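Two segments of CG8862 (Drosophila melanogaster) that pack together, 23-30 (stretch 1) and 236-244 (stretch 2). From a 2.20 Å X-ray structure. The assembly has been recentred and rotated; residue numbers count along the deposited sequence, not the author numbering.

Stretch 1, residues 23-30: MKYGFPGL
Stretch 2, residues 236-244: GLLFFDQIN

Stretches 23-30 and 236-244 lie more than 200 residues apart in one chain and pack as two irregular segments, burying 471 Å² between them. From Tyr25 to Pro28 stretch 1 runs antiparallel to Leu238-Phe240, the CA atoms of Pro28 and Leu238 lying 5.0 Å apart and those of Tyr25 and Phe240 4.9 Å; beyond Phe240 the chain turns, and Gly26 CA lies 5.6 Å from Asp241 CA. Stretch 1 opens with a type I turn from Met23 to Gly26, closed by Gly26 N to Met23 O at 3.2 Å, with Lys24 at -46/-43 and Tyr25 at -98/11, and continues in extended form through Phe27 (phi/psi -98/125) before bending at Pro28 (-56/-34) and extending again at Gly29 (-167/175).

Stretch 2 leaves a helix at Gly236, whose positive phi (71/35) favours glycine, and extends from Leu237 (-140/155) through Phe239 (-98/141). Leu237, an m,t rotamer, points toward stretch 1; its CB makes apolar contact with Pro28 CB at 4.2 Å, both residues being buried, and its CD2 reaches within 3.4 Å of Pro28 O. This methyl also limits the space at Gly29, where a CB would sit a tight 3.0 Å from Leu237 CD2. Leu238, also m,t, contributes mainly its carbonyl: Pro28 CA lies 3.2 Å from Leu238 O, in a CA-H...O contact (161° at the hydrogen). Phe239 directs its CA-to-CB bond away, yet its m side chain (chi1 -50°) brings CD1 to 4.1 Å from Pro28 CG, a second apolar contact for the proline ring.

At Phe240 the backbone switches to positive phi (51/45) and begins a type I turn through Asp241 (-58/-23) and Gln242 (-76/-16) to Ile243 (-97/121), whose N donates to Phe240 O at 2.9 Å. A water bridges the two backbones here, donating to Gly26 O (3.0 Å) and accepting from Phe240 N (2.9 Å). The Phe240 side chain (m, chi2 -85°) places CD1 in apolar contact with Tyr25 CB at 3.5 Å; the two rings meet obliquely, with centroids 6.0 Å apart and planes at 53°.

Asp241 (p, chi2 41°) leaves no room for a side chain at Gly26, since an ideal CB there would lie 2.2 Å from Asp241 OD1. The backbone of Gly26 (111/169) independently calls for glycine. Asp241 OD1 accepts from Gln242 NE2 at 2.8 Å, with Gln242 m,m and chi3 -69°. The direct hydrogen bond between the stretches is Gln242 N to Tyr25 O, 3.0 Å and 163° at the hydrogen, while Gln242 CB lies near the plane of the Tyr25 ring.

Ile243 (m,t) completes the apolar contact: its CD1 sits over one face of the Tyr25 ring (m, chi2 116°), 3.8 Å from the centroid and 19° off the normal, a CH-pi contact, and its CG1 lies 3.4 Å from Tyr25 CD2. Asn244 (t) lies out of reach of stretch 1.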

# COMPACT_ATOMS: atom_id res chain seq x y z
N MET B 23 15.38 -18.89 5.54
CA MET B 23 14.80 -18.62 4.21
C MET B 23 14.97 -19.78 3.23
O MET B 23 15.08 -19.57 2.03
CB MET B 23 15.41 -17.35 3.60
CG MET B 23 15.34 -16.11 4.50
SD MET B 23 13.69 -15.72 5.14
CE MET B 23 12.79 -15.36 3.64
N LYS B 24 14.99 -20.99 3.77
CA LYS B 24 15.08 -22.24 2.99
C LYS B 24 14.13 -22.32 1.79
O LYS B 24 14.51 -22.77 0.70
CB LYS B 24 14.78 -23.41 3.94
CG LYS B 24 14.78 -24.77 3.28
CD LYS B 24 14.68 -25.85 4.33
CE LYS B 24 14.50 -27.21 3.72
NZ LYS B 24 14.61 -28.25 4.78
N TYR B 25 12.89 -21.89 1.99
CA TYR B 25 11.85 -22.05 0.97
C TYR B 25 11.61 -20.81 0.12
O TYR B 25 10.64 -20.75 -0.64
CB TYR B 25 10.56 -22.55 1.63
CG TYR B 25 10.69 -23.97 2.15
CD1 TYR B 25 10.58 -24.25 3.51
CD2 TYR B 25 10.95 -25.03 1.28
CE1 TYR B 25 10.72 -25.55 4.00
CE2 TYR B 25 11.07 -26.35 1.75
CZ TYR B 25 10.95 -26.59 3.12
OH TYR B 25 11.08 -27.87 3.59
N GLY B 26 12.49 -19.82 0.23
CA GLY B 26 12.42 -18.64 -0.63
C GLY B 26 12.03 -17.39 0.12
O GLY B 26 11.61 -17.45 1.27
N PHE B 27 12.18 -16.25 -0.56
CA PHE B 27 11.80 -14.95 -0.03
C PHE B 27 10.43 -14.52 -0.53
O PHE B 27 10.22 -14.44 -1.73
CB PHE B 27 12.83 -13.89 -0.47
CG PHE B 27 14.16 -13.99 0.25
CD1 PHE B 27 14.55 -12.98 1.13
CD2 PHE B 27 15.02 -15.06 0.03
CE1 PHE B 27 15.77 -13.05 1.81
CE2 PHE B 27 16.25 -15.14 0.70
CZ PHE B 27 16.62 -14.13 1.60
N PRO B 28 9.49 -14.20 0.39
CA PRO B 28 8.19 -13.64 -0.07
C PRO B 28 8.31 -12.37 -0.93
O PRO B 28 7.50 -12.16 -1.85
CB PRO B 28 7.46 -13.34 1.25
CG PRO B 28 8.07 -14.32 2.24
CD PRO B 28 9.53 -14.32 1.86
N GLY B 29 9.31 -11.55 -0.64
CA GLY B 29 9.53 -10.31 -1.38
C GLY B 29 10.90 -9.78 -1.02
O GLY B 29 11.58 -10.36 -0.16
N LEU B 30 11.33 -8.70 -1.67
CA LEU B 30 12.68 -8.21 -1.45
C LEU B 30 12.74 -6.73 -1.07
O LEU B 30 13.74 -6.05 -1.32
CB LEU B 30 13.60 -8.54 -2.65
CG LEU B 30 13.71 -10.00 -3.12
CD1 LEU B 30 14.27 -10.07 -4.55
CD2 LEU B 30 14.53 -10.88 -2.17
N GLY B 236 0.25 -9.47 -2.01
CA GLY B 236 1.22 -9.10 -3.03
C GLY B 236 2.54 -9.81 -2.77
O GLY B 236 3.60 -9.26 -3.00
N LEU B 237 2.47 -11.03 -2.26
CA LEU B 237 3.67 -11.81 -1.91
C LEU B 237 3.46 -13.25 -2.31
O LEU B 237 2.32 -13.70 -2.36
CB LEU B 237 3.93 -11.79 -0.40
CG LEU B 237 4.25 -10.43 0.25
CD1 LEU B 237 4.26 -10.51 1.79
CD2 LEU B 237 5.57 -9.88 -0.29
N LEU B 238 4.54 -13.98 -2.57
CA LEU B 238 4.44 -15.43 -2.76
C LEU B 238 5.19 -16.16 -1.65
O LEU B 238 6.39 -15.93 -1.43
CB LEU B 238 4.95 -15.86 -4.14
CG LEU B 238 4.22 -15.30 -5.38
CD1 LEU B 238 5.11 -15.48 -6.61
CD2 LEU B 238 2.85 -15.95 -5.61
N PHE B 239 4.48 -17.05 -0.95
CA PHE B 239 5.05 -17.77 0.19
C PHE B 239 5.52 -19.15 -0.22
O PHE B 239 4.88 -19.82 -1.06
CB PHE B 239 4.04 -17.86 1.35
CG PHE B 239 3.42 -16.55 1.71
CD1 PHE B 239 4.15 -15.57 2.38
CD2 PHE B 239 2.10 -16.27 1.36
CE1 PHE B 239 3.57 -14.33 2.70
CE2 PHE B 239 1.52 -15.05 1.66
CZ PHE B 239 2.26 -14.07 2.35
N PHE B 240 6.66 -19.56 0.34
CA PHE B 240 7.21 -20.89 0.10
C PHE B 240 7.28 -21.18 -1.41
O PHE B 240 6.91 -22.27 -1.88
CB PHE B 240 6.39 -21.94 0.88
CG PHE B 240 6.38 -21.69 2.38
CD1 PHE B 240 7.42 -22.17 3.18
CD2 PHE B 240 5.37 -20.96 2.98
CE1 PHE B 240 7.43 -21.93 4.54
CE2 PHE B 240 5.38 -20.72 4.34
CZ PHE B 240 6.41 -21.20 5.13
N ASP B 241 7.78 -20.19 -2.15
CA ASP B 241 7.92 -20.27 -3.61
C ASP B 241 8.78 -21.43 -4.12
O ASP B 241 8.62 -21.86 -5.26
CB ASP B 241 8.37 -18.91 -4.22
CG ASP B 241 9.81 -18.51 -3.84
OD1 ASP B 241 10.71 -19.38 -3.82
OD2 ASP B 241 10.05 -17.30 -3.56
N GLN B 242 9.68 -21.95 -3.27
CA GLN B 242 10.48 -23.14 -3.61
C GLN B 242 9.69 -24.45 -3.55
O GLN B 242 10.14 -25.46 -4.07
CB GLN B 242 11.75 -23.24 -2.74
CG GLN B 242 12.73 -22.06 -2.87
CD GLN B 242 13.26 -21.90 -4.28
OE1 GLN B 242 14.04 -22.73 -4.76
NE2 GLN B 242 12.84 -20.83 -4.96
N ILE B 243 8.53 -24.44 -2.90
CA ILE B 243 7.65 -25.61 -2.86
C ILE B 243 6.55 -25.51 -3.92
O ILE B 243 5.77 -24.56 -3.94
CB ILE B 243 6.96 -25.75 -1.48
CG1 ILE B 243 8.00 -25.67 -0.36
CG2 ILE B 243 6.15 -27.06 -1.40
CD1 ILE B 243 7.41 -25.67 1.05
N ASN B 244 6.50 -26.50 -4.81
CA ASN B 244 5.34 -26.70 -5.69
C ASN B 244 4.17 -27.19 -4.81
O ASN B 244 4.32 -28.16 -4.07
CB ASN B 244 5.71 -27.73 -6.78
CG ASN B 244 4.54 -28.11 -7.70
OD1 ASN B 244 3.51 -27.44 -7.76
ND2 ASN B 244 4.73 -29.20 -8.43
O HOH W 1 8.61 -17.70 1.37